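Local coordinates for topoisomerase I-like protein (Leishmania donovani, PDB 2B9S) that probably relaxes supercoiled DNA, as the large subunit of a heterodimeric topoisomerase I that transiently nicks and reseals one strand of the duplex, at residues M62-M66 / P160-R164; Y36-I41 / E57-T61; H27-L31 / E136-Y140. All blocks are in the same frame, centred on the assembly; numbering follows the deposited sequence.

Overall arrangement
All three contacts fall within the DNA-binding family region of the chain, showing how separate segments are tied together near DNA. Contacts 1 and 2 use successive parts of helix 54-64; their centres lie 12 Å apart, and they touch where Pro160 CG packs 3.9 Å from Glu58 OE2. Contact 3 stands apart, its centre 26 and 27 Å from those of contacts 1 and 2, yet the sequence loop it closes encloses contact 2 and crosses contact 1. Contact 1 reaches the DNA directly, whereas contacts 2 and 3 remain about 12 and 9 Å from it at their nearest atoms. In this chain the vanadate pocket is lined by Arg290, Lys328, Arg386 and His429, outside all three.

Contact 1: residues M62-M66 / P160-R164; sequences MFAVM and PGLFR. With nucleotides of chain C.
An apolar contact between the C-terminal part of helix 54-64 and the short strand 161-162 illustrates how a DNA-facing segment can be backed by a hydrophobic core. Backbones come closest at Met62 and Gly161, with CA atoms 6.5 Å apart. Leu162, rotamer m,t, is central: its CG lies 3.9 Å from Met62 CB, while its CD1 meets Phe63 CB at 3.9 Å, near the edge of that ring, and Met66 SD at 4.4 Å. Extended Met62 (m,t,t) runs along the strand's start, placing SD 3.8 Å from Gly161 CA and CE 3.9 Å from Pro160 CB. A backbone hydrogen bond runs from Met66 N to Phe63 O, 2.9 Å; Met66 (m,t,p) then brings CE to 3.3 Å from Arg164 NH1. Gly161 is almost fully extended, and beyond Leu162 the chain meets the DNA: Phe163 CE2 is 3.5 Å from O5' of DA13 of chain C, and Arg164 O is 3.6 Å from C5' of the same nucleotide. Leu162 also packs on Phe77 and Phe81 of helix 75-89, Phe63 stacks with Phe81 and Tyr72, and strand 161-162 pairs antiparallel with strand 175-176.

Contact 2: residues Y36-I41 / E57-T61; sequences YEPHGI and EEVAT
Glu57, on helix 54-64, illustrates a buried carboxylate gathering a loop around itself. Its side chain (t,t, chi3 -75°) reaches the irregular segment 36-41, whose closest CA is that of Pro38, 7.1 Å from Glu57 CA. Glu57 OE2 accepts from Tyr36 OH (2.7 Å) and His39 N (2.9 Å); Glu57 OE1 accepts from Gly40 N (3.0 Å), and a water donates to both Glu57 OE1 (2.7 Å) and Ile41 O (2.6 Å). Gly40 adopts left-handed backbone angles (65/14). With chi1 near 44° (p), His39 lays a ring face against Glu57 CD, accepts from Ile41 N at ND1 (3.0 Å) and donates from NE2 to Thr61 OG1 (3.0 Å). Thr61 OG1 (m) donates a hydrogen bond to Glu57 O (2.6 Å). Tyr36 (t) receives a CH-pi contact, Glu58 CB standing 3.5 Å from the ring centroid, while the Glu58 carboxylate forms a salt bridge with Arg178. The Glu57 charge is thus met here by neutral donors, and the donor-acceptor pattern of His39 is consistent with an uncharged imidazole.

Contact 3: residues H27-L31 / E136-Y140; sequences HNGVL and EAEPY
Segment 27-31, in the loop between strands 25-26 and 43-45, packs about the Tyr140 ring, on the chain leaving helix 125-137; the CA atoms of Asn28 and Tyr140 are 5.7 Å apart. Among the polar links, Asn28 (m) donates from ND2 to Pro139 O (2.4 Å, very short), and a water bridges Gly29 O (2.7 Å) and Tyr140 O (2.8 Å). Within the segments, hydrogen bonds run from Gly29 N to His27 ND1 (3.1 Å) and Tyr140 N to Ala137 O (2.9 Å). The apolar part centres on Leu31 (t,p): Leu31 CB lies over a face of the Tyr140 ring, 4.0 Å from Tyr140 CD2, and Leu31 CD2 lies 4.0 Å from Ala137 CB. At the ring's edge carbonyls approach: Asn28 O is 3.2 Å from Tyr140 CE1, Gly29 O 3.6 Å from Tyr140 CD1. Leu31 also makes backbone hydrogen bonds with Phe155 and Val157. Uncharged groups thus join loop to turn: a direct hydrogen bond, a water, and a ring with leucine over one face and carbonyls at its edge.

Contact 1: residues M62-M66 / P160-R164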
ATOM      1  N   MET D  62      19.199  -9.564  14.237  1.00 22.30           N
ATOM      2  CA  MET D  62      18.409  -8.807  13.260  1.00 23.20           C
ATOM      3  C   MET D  62      19.234  -7.696  12.573  1.00 21.91           C
ATOM      4  O   MET D  62      19.231  -7.572  11.352  1.00 22.93           O
ATOM      5  CB  MET D  62      17.190  -8.198  13.948  1.00 23.48           C
ATOM      6  CG  MET D  62      16.040  -9.126  14.171  1.00 22.57           C
ATOM      7  SD  MET D  62      14.832  -8.315  15.236  1.00 24.77           S
ATOM      8  CE  MET D  62      13.813  -9.768  15.600  1.00 22.95           C
ATOM      9  N   PHE D  63      19.948  -6.931  13.382  1.00 22.83           N
ATOM     10  CA  PHE D  63      20.882  -5.894  12.960  1.00 25.11           C
ATOM     11  C   PHE D  63      22.155  -6.438  12.287  1.00 27.15           C
ATOM     12  O   PHE D  63      22.497  -6.022  11.169  1.00 28.23           O
ATOM     13  CB  PHE D  63      21.263  -5.073  14.203  1.00 24.80           C
ATOM     14  CG  PHE D  63      22.139  -3.858  13.921  1.00 25.14           C
ATOM     15  CD1 PHE D  63      21.623  -2.736  13.268  1.00 24.10           C
ATOM     16  CD2 PHE D  63      23.466  -3.834  14.334  1.00 25.37           C
ATOM     17  CE1 PHE D  63      22.413  -1.618  13.025  1.00 24.13           C
ATOM     18  CE2 PHE D  63      24.273  -2.701  14.095  1.00 25.79           C
ATOM     19  CZ  PHE D  63      23.737  -1.598  13.446  1.00 24.77           C
ATOM     20  N   ALA D  64      22.848  -7.352  12.978  1.00 26.60           N
ATOM     21  CA  ALA D  64      24.098  -7.985  12.500  1.00 26.57           C
ATOM     22  C   ALA D  64      24.029  -8.480  11.069  1.00 25.63           C
ATOM     23  O   ALA D  64      24.977  -8.348  10.301  1.00 29.10           O
ATOM     24  CB  ALA D  64      24.511  -9.161  13.445  1.00 23.84           C
ATOM     25  N   VAL D  65      22.893  -9.078  10.754  1.00 26.60           N
ATOM     26  CA  VAL D  65      22.555  -9.730   9.490  1.00 26.99           C
ATOM     27  C   VAL D  65      22.330  -8.711   8.347  1.00 29.84           C
ATOM     28  O   VAL D  65      22.455  -9.039   7.146  1.00 28.37           O
ATOM     29  CB  VAL D  65      21.298 -10.574   9.805  1.00 29.32           C
ATOM     30  CG1 VAL D  65      20.199 -10.461   8.769  1.00 30.25           C
ATOM     31  CG2 VAL D  65      21.660 -12.022  10.179  1.00 28.69           C
ATOM     32  N   MET D  66      22.047  -7.462   8.737  1.00 29.79           N
ATOM     33  CA  MET D  66      21.791  -6.366   7.789  1.00 29.77           C
ATOM     34  C   MET D  66      23.031  -5.560   7.398  1.00 28.77           C
ATOM     35  O   MET D  66      22.891  -4.491   6.823  1.00 28.30           O
ATOM     36  CB  MET D  66      20.720  -5.422   8.348  1.00 27.63           C
ATOM     37  CG  MET D  66      19.325  -6.026   8.338  1.00 28.05           C
ATOM     38  SD  MET D  66      18.056  -4.841   8.837  1.00 30.86           S
ATOM     39  CE  MET D  66      18.076  -3.696   7.428  1.00 25.79           C
ATOM     40  N   PRO D 160       8.771 -10.748  13.751  1.00 21.82           N
ATOM     41  CA  PRO D 160       9.444  -9.590  14.333  1.00 21.69           C
ATOM     42  C   PRO D 160      10.632  -9.104  13.480  1.00 23.46           C
ATOM     43  O   PRO D 160      11.251  -9.880  12.740  1.00 22.17           O
ATOM     44  CB  PRO D 160       9.923 -10.085  15.705  1.00 21.11           C
ATOM     45  CG  PRO D 160       9.754 -11.607  15.698  1.00 22.84           C
ATOM     46  CD  PRO D 160       8.753 -11.929  14.640  1.00 22.90           C
ATOM     47  N   GLY D 161      10.946  -7.819  13.583  1.00 19.86           N
ATOM     48  CA  GLY D 161      12.061  -7.308  12.822  1.00 20.74           C
ATOM     49  C   GLY D 161      12.293  -5.853  13.099  1.00 19.09           C
ATOM     50  O   GLY D 161      11.505  -5.211  13.792  1.00 19.39           O
ATOM     51  N   LEU D 162      13.399  -5.351  12.572  1.00 19.41           N
ATOM     52  CA  LEU D 162      13.719  -3.927  12.612  1.00 19.01           C
ATOM     53  C   LEU D 162      12.893  -3.198  11.555  1.00 18.23           C
ATOM     54  O   LEU D 162      12.950  -3.536  10.366  1.00 20.28           O
ATOM     55  CB  LEU D 162      15.230  -3.729  12.387  1.00 18.23           C
ATOM     56  CG  LEU D 162      16.118  -4.519  13.352  1.00 19.82           C
ATOM     57  CD1 LEU D 162      17.651  -4.196  13.137  1.00 16.00           C
ATOM     58  CD2 LEU D 162      15.617  -4.283  14.814  1.00 15.68           C
ATOM     59  N   PHE D 163      12.094  -2.238  12.000  1.00 21.08           N
ATOM     60  CA  PHE D 163      11.173  -1.474  11.131  1.00 21.00           C
ATOM     61  C   PHE D 163      11.801  -0.851   9.882  1.00 22.10           C
ATOM     62  O   PHE D 163      12.682   0.001   9.982  1.00 22.08           O
ATOM     63  CB  PHE D 163      10.474  -0.375  11.940  1.00 19.03           C
ATOM     64  CG  PHE D 163       9.503   0.465  11.125  1.00 18.34           C
ATOM     65  CD1 PHE D 163       9.699   1.837  10.964  1.00 17.35           C
ATOM     66  CD2 PHE D 163       8.405  -0.122  10.521  1.00 18.86           C
ATOM     67  CE1 PHE D 163       8.811   2.596  10.231  1.00 18.02           C
ATOM     68  CE2 PHE D 163       7.500   0.626   9.780  1.00 16.93           C
ATOM     69  CZ  PHE D 163       7.702   1.984   9.634  1.00 18.92           C
ATOM     70  N   ARG D 164      11.309  -1.258   8.711  1.00 24.75           N
ATOM     71  CA  ARG D 164      11.831  -0.759   7.440  1.00 25.20           C
ATOM     72  C   ARG D 164      10.997   0.375   6.867  1.00 24.67           C
ATOM     73  O   ARG D 164      10.207   0.200   5.933  1.00 22.43           O
ATOM     74  CB  ARG D 164      12.115  -1.905   6.451  1.00 27.61           C
ATOM     75  CG  ARG D 164      13.362  -2.681   6.900  1.00 31.56           C
ATOM     76  CD  ARG D 164      13.369  -4.143   6.518  1.00 34.07           C
ATOM     77  NE  ARG D 164      14.076  -4.355   5.271  1.00 38.66           N
ATOM     78  CZ  ARG D 164      15.202  -5.041   5.116  1.00 39.76           C
ATOM     79  NH1 ARG D 164      15.804  -5.634   6.141  1.00 41.01           N
ATOM     80  NH2 ARG D 164      15.720  -5.144   3.901  1.00 41.38           N
TER
ATOM     81  P    DA C  13       5.680  -3.070   8.160  1.00 23.26           P
ATOM     82  OP1  DA C  13       6.868  -3.800   8.633  1.00 26.12           O
ATOM     83  OP2  DA C  13       4.576  -2.829   9.071  1.00 25.38           O
ATOM     84  O5'  DA C  13       6.132  -1.645   7.561  1.00 25.34           O
ATOM     85  C5'  DA C  13       7.071  -1.543   6.487  1.00 23.03           C
ATOM     86  C4'  DA C  13       6.589  -0.478   5.524  1.00 22.17           C
ATOM     87  O4'  DA C  13       5.558  -0.989   4.645  1.00 21.89           O
ATOM     88  C3'  DA C  13       5.978   0.755   6.182  1.00 21.60           C
ATOM     89  O3'  DA C  13       6.613   1.830   5.557  1.00 19.45           O
ATOM     90  C2'  DA C  13       4.450   0.630   5.927  1.00 19.16           C
ATOM     91  C1'  DA C  13       4.448  -0.097   4.586  1.00 19.54           C
ATOM     92  N9   DA C  13       3.254  -0.909   4.347  1.00 19.23           N
ATOM     93  C8   DA C  13       2.824  -1.925   5.168  1.00 17.09           C
ATOM     94  N7   DA C  13       1.726  -2.495   4.755  1.00 17.82           N
ATOM     95  C5   DA C  13       1.438  -1.833   3.559  1.00 18.10           C
ATOM     96  C6   DA C  13       0.377  -1.981   2.625  1.00 17.85           C
ATOM     97  N6   DA C  13      -0.571  -2.911   2.743  1.00 18.24           N
ATOM     98  N1   DA C  13       0.343  -1.156   1.562  1.00 17.59           N
ATOM     99  C2   DA C  13       1.329  -0.230   1.422  1.00 18.03           C
ATOM    100  N3   DA C  13       2.366   0.007   2.237  1.00 18.91           N
ATOM    101  C4   DA C  13       2.365  -0.833   3.299  1.00 17.30           C
TER

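Contact 2: residues Y36-I41 / E57-T61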
ATOM      1  N   TYR D  36      11.779 -18.421  18.168  1.00 33.75           N
ATOM      2  CA  TYR D  36      13.212 -18.122  17.965  1.00 32.29           C
ATOM      3  C   TYR D  36      14.136 -19.282  18.392  1.00 32.03           C
ATOM      4  O   TYR D  36      13.988 -19.810  19.483  1.00 32.09           O
ATOM      5  CB  TYR D  36      13.637 -16.851  18.725  1.00 31.43           C
ATOM      6  CG  TYR D  36      15.084 -16.486  18.441  1.00 30.31           C
ATOM      7  CD1 TYR D  36      15.471 -16.112  17.152  1.00 29.86           C
ATOM      8  CD2 TYR D  36      16.067 -16.563  19.433  1.00 29.39           C
ATOM      9  CE1 TYR D  36      16.780 -15.805  16.851  1.00 29.45           C
ATOM     10  CE2 TYR D  36      17.400 -16.248  19.143  1.00 29.21           C
ATOM     11  CZ  TYR D  36      17.737 -15.872  17.839  1.00 30.08           C
ATOM     12  OH  TYR D  36      19.018 -15.548  17.488  1.00 30.14           O
ATOM     13  N   GLU D  37      15.085 -19.656  17.534  1.00 32.24           N
ATOM     14  CA  GLU D  37      16.075 -20.701  17.861  1.00 33.32           C
ATOM     15  C   GLU D  37      17.463 -20.095  18.072  1.00 31.49           C
ATOM     16  O   GLU D  37      18.133 -19.721  17.092  1.00 32.00           O
ATOM     17  CB  GLU D  37      16.114 -21.786  16.767  1.00 34.19           C
ATOM     18  N   PRO D  38      17.889 -19.954  19.344  1.00 29.66           N
ATOM     19  CA  PRO D  38      19.172 -19.278  19.583  1.00 29.61           C
ATOM     20  C   PRO D  38      20.357 -20.066  19.052  1.00 28.98           C
ATOM     21  O   PRO D  38      20.322 -21.297  19.019  1.00 31.16           O
ATOM     22  CB  PRO D  38      19.243 -19.159  21.114  1.00 28.51           C
ATOM     23  CG  PRO D  38      17.876 -19.461  21.597  1.00 30.60           C
ATOM     24  CD  PRO D  38      17.248 -20.365  20.604  1.00 29.71           C
ATOM     25  N   HIS D  39      21.394 -19.361  18.633  1.00 28.26           N
ATOM     26  CA  HIS D  39      22.593 -20.008  18.109  1.00 27.03           C
ATOM     27  C   HIS D  39      23.725 -19.985  19.141  1.00 27.64           C
ATOM     28  O   HIS D  39      24.723 -20.674  18.982  1.00 29.32           O
ATOM     29  CB  HIS D  39      23.033 -19.333  16.803  1.00 24.43           C
ATOM     30  CG  HIS D  39      22.992 -17.833  16.850  1.00 22.30           C
ATOM     31  ND1 HIS D  39      23.786 -17.095  17.695  1.00 22.27           N
ATOM     32  CD2 HIS D  39      22.250 -16.935  16.157  1.00 20.39           C
ATOM     33  CE1 HIS D  39      23.529 -15.807  17.534  1.00 21.09           C
ATOM     34  NE2 HIS D  39      22.601 -15.686  16.606  1.00 18.52           N
ATOM     35  N   GLY D  40      23.569 -19.164  20.181  1.00 29.36           N
ATOM     36  CA  GLY D  40      24.594 -19.006  21.216  1.00 27.27           C
ATOM     37  C   GLY D  40      25.926 -18.392  20.790  1.00 26.08           C
ATOM     38  O   GLY D  40      26.915 -18.498  21.519  1.00 23.98           O
ATOM     39  N   ILE D  41      25.973 -17.777  19.610  1.00 25.05           N
ATOM     40  CA  ILE D  41      27.159 -17.017  19.178  1.00 24.57           C
ATOM     41  C   ILE D  41      27.250 -15.675  19.930  1.00 23.33           C
ATOM     42  O   ILE D  41      26.319 -14.885  19.900  1.00 24.07           O
ATOM     43  CB  ILE D  41      27.201 -16.796  17.622  1.00 25.91           C
ATOM     44  CG1 ILE D  41      27.025 -18.110  16.845  1.00 25.01           C
ATOM     45  CG2 ILE D  41      28.520 -16.122  17.179  1.00 23.33           C
ATOM     46  CD1 ILE D  41      28.042 -19.217  17.195  1.00 27.37           C
ATOM     47  N   GLU D  57      19.746 -11.798  21.939  1.00 23.08           N
ATOM     48  CA  GLU D  57      20.470 -12.369  20.831  1.00 21.26           C
ATOM     49  C   GLU D  57      19.684 -12.276  19.536  1.00 22.11           C
ATOM     50  O   GLU D  57      20.260 -12.076  18.456  1.00 21.80           O
ATOM     51  CB  GLU D  57      20.812 -13.836  21.131  1.00 21.41           C
ATOM     52  CG  GLU D  57      21.512 -14.499  19.969  1.00 23.72           C
ATOM     53  CD  GLU D  57      21.532 -16.011  20.051  1.00 25.40           C
ATOM     54  OE1 GLU D  57      22.312 -16.575  20.855  1.00 26.84           O
ATOM     55  OE2 GLU D  57      20.789 -16.633  19.274  1.00 24.97           O
ATOM     56  N   GLU D  58      18.374 -12.480  19.639  1.00 21.83           N
ATOM     57  CA  GLU D  58      17.506 -12.421  18.479  1.00 20.94           C
ATOM     58  C   GLU D  58      17.536 -11.024  17.858  1.00 20.62           C
ATOM     59  O   GLU D  58      17.635 -10.892  16.637  1.00 21.74           O
ATOM     60  CB  GLU D  58      16.073 -12.802  18.872  1.00 21.20           C
ATOM     61  CG  GLU D  58      15.064 -12.675  17.741  1.00 21.97           C
ATOM     62  CD  GLU D  58      13.643 -12.984  18.158  1.00 22.20           C
ATOM     63  OE1 GLU D  58      13.301 -12.807  19.358  1.00 23.02           O
ATOM     64  OE2 GLU D  58      12.857 -13.353  17.262  1.00 21.22           O
ATOM     65  N   VAL D  59      17.443  -9.998  18.707  1.00 19.94           N
ATOM     66  CA  VAL D  59      17.440  -8.605  18.271  1.00 22.55           C
ATOM     67  C   VAL D  59      18.812  -8.130  17.752  1.00 22.44           C
ATOM     68  O   VAL D  59      18.886  -7.441  16.729  1.00 25.03           O
ATOM     69  CB  VAL D  59      16.817  -7.680  19.350  1.00 22.93           C
ATOM     70  CG1 VAL D  59      16.847  -6.199  18.929  1.00 21.51           C
ATOM     71  CG2 VAL D  59      15.377  -8.107  19.611  1.00 23.35           C
ATOM     72  N   ALA D  60      19.887  -8.525  18.431  1.00 21.38           N
ATOM     73  CA  ALA D  60      21.263  -8.357  17.926  1.00 21.82           C
ATOM     74  C   ALA D  60      21.458  -8.957  16.533  1.00 21.08           C
ATOM     75  O   ALA D  60      22.096  -8.361  15.680  1.00 22.33           O
ATOM     76  CB  ALA D  60      22.287  -8.969  18.926  1.00 19.26           C
ATOM     77  N   THR D  61      20.904 -10.150  16.315  1.00 23.43           N
ATOM     78  CA  THR D  61      21.062 -10.890  15.064  1.00 21.69           C
ATOM     79  C   THR D  61      20.337 -10.168  13.932  1.00 20.37           C
ATOM     80  O   THR D  61      20.787 -10.192  12.805  1.00 22.36           O
ATOM     81  CB  THR D  61      20.552 -12.395  15.205  1.00 22.25           C
ATOM     82  OG1 THR D  61      21.248 -13.043  16.281  1.00 20.09           O
ATOM     83  CG2 THR D  61      20.756 -13.220  13.919  1.00 17.78           C
TER
HETATM   84  O   HOH W   1      24.357 -14.944  21.678  1.00 21.32           O

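Contact 3: residues H27-L31 / E136-Y140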
ATOM      1  N   HIS D  27     -13.147 -19.998   9.353  1.00 29.09           N
ATOM      2  CA  HIS D  27     -11.722 -19.992   9.006  1.00 28.75           C
ATOM      3  C   HIS D  27     -10.926 -20.571  10.154  1.00 28.88           C
ATOM      4  O   HIS D  27     -11.441 -20.725  11.255  1.00 29.99           O
ATOM      5  CB  HIS D  27     -11.225 -18.570   8.633  1.00 27.11           C
ATOM      6  CG  HIS D  27     -11.316 -17.578   9.756  1.00 26.39           C
ATOM      7  ND1 HIS D  27     -10.312 -17.412  10.691  1.00 23.45           N
ATOM      8  CD2 HIS D  27     -12.300 -16.708  10.097  1.00 23.96           C
ATOM      9  CE1 HIS D  27     -10.679 -16.490  11.563  1.00 23.98           C
ATOM     10  NE2 HIS D  27     -11.877 -16.043  11.223  1.00 24.34           N
ATOM     11  N   ASN D  28      -9.665 -20.880   9.885  1.00 31.83           N
ATOM     12  CA  ASN D  28      -8.782 -21.533  10.847  1.00 34.92           C
ATOM     13  C   ASN D  28      -7.765 -20.630  11.557  1.00 34.37           C
ATOM     14  O   ASN D  28      -6.815 -21.134  12.152  1.00 34.29           O
ATOM     15  CB  ASN D  28      -8.032 -22.662  10.131  1.00 37.59           C
ATOM     16  CG  ASN D  28      -8.964 -23.757   9.649  1.00 38.76           C
ATOM     17  OD1 ASN D  28      -9.808 -24.235  10.404  1.00 40.57           O
ATOM     18  ND2 ASN D  28      -8.816 -24.157   8.406  1.00 38.05           N
ATOM     19  N   GLY D  29      -7.961 -19.313  11.483  1.00 33.48           N
ATOM     20  CA  GLY D  29      -7.074 -18.354  12.145  1.00 30.46           C
ATOM     21  C   GLY D  29      -5.789 -18.114  11.380  1.00 29.27           C
ATOM     22  O   GLY D  29      -5.778 -18.070  10.152  1.00 29.34           O
ATOM     23  N   VAL D  30      -4.692 -18.001  12.114  1.00 29.51           N
ATOM     24  CA  VAL D  30      -3.442 -17.484  11.563  1.00 29.34           C
ATOM     25  C   VAL D  30      -2.260 -18.422  11.752  1.00 29.33           C
ATOM     26  O   VAL D  30      -2.231 -19.197  12.703  1.00 29.09           O
ATOM     27  CB  VAL D  30      -3.112 -16.098  12.183  1.00 29.39           C
ATOM     28  CG1 VAL D  30      -4.172 -15.062  11.751  1.00 28.42           C
ATOM     29  CG2 VAL D  30      -3.010 -16.182  13.716  1.00 25.30           C
ATOM     30  N   LEU D  31      -1.293 -18.348  10.838  1.00 29.21           N
ATOM     31  CA  LEU D  31      -0.052 -19.112  10.962  1.00 28.07           C
ATOM     32  C   LEU D  31       1.035 -18.242  11.609  1.00 28.69           C
ATOM     33  O   LEU D  31       1.478 -17.240  11.032  1.00 30.00           O
ATOM     34  CB  LEU D  31       0.385 -19.694   9.598  1.00 27.21           C
ATOM     35  CG  LEU D  31       1.637 -20.606   9.500  1.00 28.74           C
ATOM     36  CD1 LEU D  31       1.634 -21.756  10.507  1.00 28.48           C
ATOM     37  CD2 LEU D  31       1.869 -21.145   8.099  1.00 27.80           C
ATOM     38  N   GLU D 136       1.958 -27.097   6.126  1.00 54.99           N
ATOM     39  CA  GLU D 136       1.767 -26.354   7.356  1.00 53.88           C
ATOM     40  C   GLU D 136       0.806 -25.202   7.138  1.00 51.21           C
ATOM     41  O   GLU D 136      -0.033 -24.918   7.975  1.00 51.57           O
ATOM     42  CB  GLU D 136       3.099 -25.854   7.908  1.00 55.26           C
ATOM     43  CG  GLU D 136       2.944 -24.889   9.066  1.00 58.40           C
ATOM     44  CD  GLU D 136       3.973 -25.085  10.154  1.00 60.73           C
ATOM     45  OE1 GLU D 136       5.154 -25.285   9.827  1.00 62.79           O
ATOM     46  OE2 GLU D 136       3.603 -25.041  11.342  1.00 61.52           O
ATOM     47  N   ALA D 137       0.939 -24.562   5.988  1.00 47.71           N
ATOM     48  CA  ALA D 137       0.087 -23.454   5.573  1.00 45.82           C
ATOM     49  C   ALA D 137      -1.320 -23.850   5.088  1.00 45.88           C
ATOM     50  O   ALA D 137      -2.231 -23.016   5.096  1.00 45.28           O
ATOM     51  CB  ALA D 137       0.804 -22.637   4.488  1.00 43.70           C
ATOM     52  N   GLU D 138      -1.503 -25.106   4.667  1.00 46.28           N
ATOM     53  CA  GLU D 138      -2.751 -25.528   3.993  1.00 44.02           C
ATOM     54  C   GLU D 138      -4.057 -25.277   4.770  1.00 41.31           C
ATOM     55  O   GLU D 138      -5.019 -24.799   4.179  1.00 38.79           O
ATOM     56  CB  GLU D 138      -2.675 -26.975   3.459  1.00 46.97           C
ATOM     57  CG  GLU D 138      -3.857 -27.390   2.543  1.00 49.33           C
ATOM     58  CD  GLU D 138      -3.929 -26.608   1.207  1.00 52.09           C
ATOM     59  OE1 GLU D 138      -2.890 -26.099   0.739  1.00 52.30           O
ATOM     60  OE2 GLU D 138      -5.034 -26.506   0.614  1.00 54.16           O
ATOM     61  N   PRO D 139      -4.097 -25.579   6.088  1.00 39.49           N
ATOM     62  CA  PRO D 139      -5.328 -25.274   6.826  1.00 39.55           C
ATOM     63  C   PRO D 139      -5.667 -23.771   6.911  1.00 40.97           C
ATOM     64  O   PRO D 139      -6.758 -23.428   7.375  1.00 41.92           O
ATOM     65  CB  PRO D 139      -5.038 -25.794   8.238  1.00 40.31           C
ATOM     66  CG  PRO D 139      -3.865 -26.685   8.112  1.00 40.52           C
ATOM     67  CD  PRO D 139      -3.078 -26.189   6.958  1.00 40.24           C
ATOM     68  N   TYR D 140      -4.751 -22.896   6.468  1.00 38.15           N
ATOM     69  CA  TYR D 140      -4.883 -21.456   6.667  1.00 36.56           C
ATOM     70  C   TYR D 140      -5.104 -20.677   5.380  1.00 37.14           C
ATOM     71  O   TYR D 140      -5.447 -19.480   5.427  1.00 37.46           O
ATOM     72  CB  TYR D 140      -3.658 -20.901   7.401  1.00 34.62           C
ATOM     73  CG  TYR D 140      -3.390 -21.571   8.731  1.00 32.93           C
ATOM     74  CD1 TYR D 140      -4.144 -21.246   9.853  1.00 31.42           C
ATOM     75  CD2 TYR D 140      -2.377 -22.527   8.859  1.00 31.38           C
ATOM     76  CE1 TYR D 140      -3.907 -21.842  11.078  1.00 30.89           C
ATOM     77  CE2 TYR D 140      -2.121 -23.139  10.076  1.00 31.14           C
ATOM     78  CZ  TYR D 140      -2.894 -22.799  11.180  1.00 33.57           C
ATOM     79  OH  TYR D 140      -2.656 -23.405  12.395  1.00 33.67           O
TER
HETATM   80  O   HOH W   2      -6.735 -18.220   7.623  1.00 23.42           O